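PDB 4V36: lysyl-trna-dependent l-ysyl-phosphatidylgycerol synthase from Bacillus licheniformis, which transfers lysine from lysyl-tRNA to the membrane lipid phosphatidylglycerol, a modification linked to bacterial resistance. Local coordinates for residues 94-99 with 307-312. Sequence-based numbering, arbitrary orientation.
Sequences FYQIER and RGKYLA
Arg99 closes on Tyr310 at one end of an antiparallel pairing between strands 91-97 and 305-313, neighbours in the large mixed sheet of this acetyltransferase-clan domain. Arg99 NE and NH2 grip the phenol oxygen side-on, each 3.0 Å from Tyr310 OH, which lies near the guanidinium plane; that plane stands almost perpendicular to the tyrosine ring (87°). The bend at chi3 (-69°) places NE for this grip, while Arg99 CB rests against Tyr310 CE1. The same hydroxyl is hydrogen-bonded to a Tris molecule, probably from the crystallisation liquor.

A G1 beta bulge interrupts the pairing: Gln96, with positive phi, and Ile97 both face Tyr310. Ile97 makes a hydrogen-bonded pair with Tyr310 within the bulge, and Phe94 makes the next with Ala312; between the two pairs the register slips by one residue. Phe94, Ile97, Tyr310 and Ala312 share a sheet face, where Ile97 crosses Tyr310 at about a right angle, its CG1 4.0 Å from Tyr310 CB, and its CD1 meets Ala312 CB. The Leu311 CB points away from 94-99, but CD1 turns back to the edge of the Tyr95 ring; beyond them lies helix 319-330.

Next to Arg99 in the chain, Glu98 runs side by side with Lys309, Glu98 CG packing 3.7 Å from Lys309 CE. Bends at chi2 and chi3 turn the Lys309 chain, and Lys309 NZ donates to Gln96 O at 3.2 Å from well above the carbonyl plane. Long salt bridges join Glu98 OE2 to Lys309 NZ and to Arg307 NE, with carboxylate and guanidinium planes 24° apart; the stronger partner of Arg307 is Glu220, on strand 220-228. Beyond the last direct backbone bond, a water lying in the plane of the Tyr310 ring, at its edge, accepts from Arg99 N and donates to Gly308 O at 2.7 Å.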
loop_
_atom_site.group_PDB
_atom_site.type_symbol
_atom_site.label_atom_id
_atom_site.label_comp_id
_atom_site.label_asym_id
_atom_site.label_seq_id
_atom_site.Cartn_x
_atom_site.Cartn_y
_atom_site.Cartn_z
ATOM N N PHE A 94 -13.939 -6.553 4.402
ATOM C CA PHE A 94 -12.834 -6.649 3.456
ATOM C C PHE A 94 -12.408 -5.258 2.994
ATOM O O PHE A 94 -13.221 -4.486 2.486
ATOM C CB PHE A 94 -13.222 -7.517 2.256
ATOM C CG PHE A 94 -13.500 -8.952 2.610
ATOM C CD1 PHE A 94 -14.770 -9.354 2.989
ATOM C CD2 PHE A 94 -12.488 -9.896 2.569
ATOM C CE1 PHE A 94 -15.026 -10.673 3.317
ATOM C CE2 PHE A 94 -12.738 -11.216 2.896
ATOM C CZ PHE A 94 -14.010 -11.605 3.272
ATOM N N TYR A 95 -11.128 -4.948 3.169
ATOM C CA TYR A 95 -10.623 -3.612 2.879
ATOM C C TYR A 95 -9.663 -3.595 1.691
ATOM O O TYR A 95 -8.702 -4.361 1.645
ATOM C CB TYR A 95 -9.940 -3.038 4.121
ATOM C CG TYR A 95 -9.304 -1.687 3.907
ATOM C CD1 TYR A 95 -10.079 -0.563 3.652
ATOM C CD2 TYR A 95 -7.926 -1.531 3.974
ATOM C CE1 TYR A 95 -9.498 0.676 3.459
ATOM C CE2 TYR A 95 -7.337 -0.297 3.785
ATOM C CZ TYR A 95 -8.126 0.804 3.527
ATOM O OH TYR A 95 -7.540 2.033 3.336
ATOM N N GLN A 96 -9.941 -2.705 0.741
ATOM C CA GLN A 96 -9.148 -2.541 -0.479
ATOM C C GLN A 96 -9.084 -3.805 -1.333
ATOM O O GLN A 96 -8.002 -4.313 -1.630
ATOM C CB GLN A 96 -7.726 -2.074 -0.149
ATOM C CG GLN A 96 -7.640 -0.627 0.305
ATOM C CD GLN A 96 -6.235 -0.066 0.202
ATOM O OE1 GLN A 96 -5.428 -0.527 -0.605
ATOM N NE2 GLN A 96 -5.937 0.935 1.021
ATOM N N ILE A 97 -10.250 -4.303 -1.733
ATOM C CA ILE A 97 -10.322 -5.380 -2.712
ATOM C C ILE A 97 -10.479 -4.769 -4.097
ATOM O O ILE A 97 -10.699 -3.564 -4.226
ATOM C CB ILE A 97 -11.491 -6.342 -2.435
ATOM C CG1 ILE A 97 -12.828 -5.659 -2.731
ATOM C CG2 ILE A 97 -11.435 -6.848 -1.001
ATOM C CD1 ILE A 97 -14.023 -6.574 -2.599
ATOM N N GLU A 98 -10.369 -5.594 -5.133
ATOM C CA GLU A 98 -10.474 -5.101 -6.500
ATOM C C GLU A 98 -11.774 -5.561 -7.156
ATOM O O GLU A 98 -12.407 -6.512 -6.698
ATOM C CB GLU A 98 -9.267 -5.553 -7.322
ATOM C CG GLU A 98 -7.939 -5.048 -6.777
ATOM C CD GLU A 98 -6.760 -5.431 -7.647
ATOM O OE1 GLU A 98 -6.982 -5.876 -8.792
ATOM O OE2 GLU A 98 -5.609 -5.288 -7.183
ATOM N N ARG A 99 -12.163 -4.875 -8.227
ATOM C CA ARG A 99 -13.457 -5.099 -8.869
ATOM C C ARG A 99 -13.604 -6.499 -9.464
ATOM O O ARG A 99 -14.677 -7.099 -9.389
ATOM C CB ARG A 99 -13.690 -4.048 -9.959
ATOM C CG ARG A 99 -14.904 -4.318 -10.837
ATOM C CD ARG A 99 -15.286 -3.100 -11.661
ATOM N NE ARG A 99 -15.809 -2.020 -10.828
ATOM C CZ ARG A 99 -17.070 -1.942 -10.414
ATOM N NH1 ARG A 99 -17.940 -2.885 -10.752
ATOM N NH2 ARG A 99 -17.461 -0.925 -9.657
ATOM N N ARG A 307 -6.785 2.279 -11.096
ATOM C CA ARG A 307 -7.347 0.991 -10.704
ATOM C C ARG A 307 -8.054 1.110 -9.358
ATOM O O ARG A 307 -7.417 1.328 -8.327
ATOM C CB ARG A 307 -6.260 -0.086 -10.643
ATOM C CG ARG A 307 -6.794 -1.464 -10.281
ATOM C CD ARG A 307 -5.840 -2.577 -10.693
ATOM N NE ARG A 307 -4.605 -2.576 -9.917
ATOM C CZ ARG A 307 -3.388 -2.529 -10.450
ATOM N NH1 ARG A 307 -3.238 -2.479 -11.767
ATOM N NH2 ARG A 307 -2.318 -2.535 -9.667
ATOM N N GLY A 308 -9.375 0.964 -9.379
ATOM C CA GLY A 308 -10.191 1.172 -8.197
ATOM C C GLY A 308 -10.010 0.144 -7.096
ATOM O O GLY A 308 -9.802 -1.041 -7.356
ATOM N N LYS A 309 -10.085 0.615 -5.855
ATOM C CA LYS A 309 -10.055 -0.255 -4.686
ATOM C C LYS A 309 -11.369 -0.103 -3.927
ATOM O O LYS A 309 -11.900 1.001 -3.818
ATOM C CB LYS A 309 -8.864 0.079 -3.785
ATOM C CG LYS A 309 -7.535 0.158 -4.520
ATOM C CD LYS A 309 -6.568 -0.916 -4.056
ATOM C CE LYS A 309 -7.063 -2.308 -4.407
ATOM N NZ LYS A 309 -6.082 -3.356 -4.004
ATOM N N TYR A 310 -11.893 -1.207 -3.406
ATOM C CA TYR A 310 -13.232 -1.195 -2.828
ATOM C C TYR A 310 -13.291 -1.742 -1.409
ATOM O O TYR A 310 -12.481 -2.579 -1.013
ATOM C CB TYR A 310 -14.191 -1.993 -3.715
ATOM C CG TYR A 310 -14.314 -1.458 -5.123
ATOM C CD1 TYR A 310 -13.432 -1.859 -6.119
ATOM C CD2 TYR A 310 -15.316 -0.556 -5.458
ATOM C CE1 TYR A 310 -13.542 -1.374 -7.408
ATOM C CE2 TYR A 310 -15.433 -0.065 -6.744
ATOM C CZ TYR A 310 -14.545 -0.477 -7.714
ATOM O OH TYR A 310 -14.659 0.012 -8.995
ATOM N N LEU A 311 -14.265 -1.254 -0.648
ATOM C CA LEU A 311 -14.570 -1.802 0.664
ATOM C C LEU A 311 -15.749 -2.759 0.549
ATOM O O LEU A 311 -16.787 -2.404 -0.005
ATOM C CB LEU A 311 -14.889 -0.686 1.661
ATOM C CG LEU A 311 -15.248 -1.123 3.084
ATOM C CD1 LEU A 311 -14.017 -1.631 3.817
ATOM C CD2 LEU A 311 -15.898 0.013 3.854
ATOM N N ALA A 312 -15.587 -3.973 1.063
ATOM C CA ALA A 312 -16.676 -4.941 1.052
ATOM C C ALA A 312 -17.338 -5.010 2.422
ATOM O O ALA A 312 -16.726 -5.437 3.401
ATOM C CB ALA A 312 -16.174 -6.310 0.627
HETATM O O HOH W 1 -10.622 -2.479 -9.543
#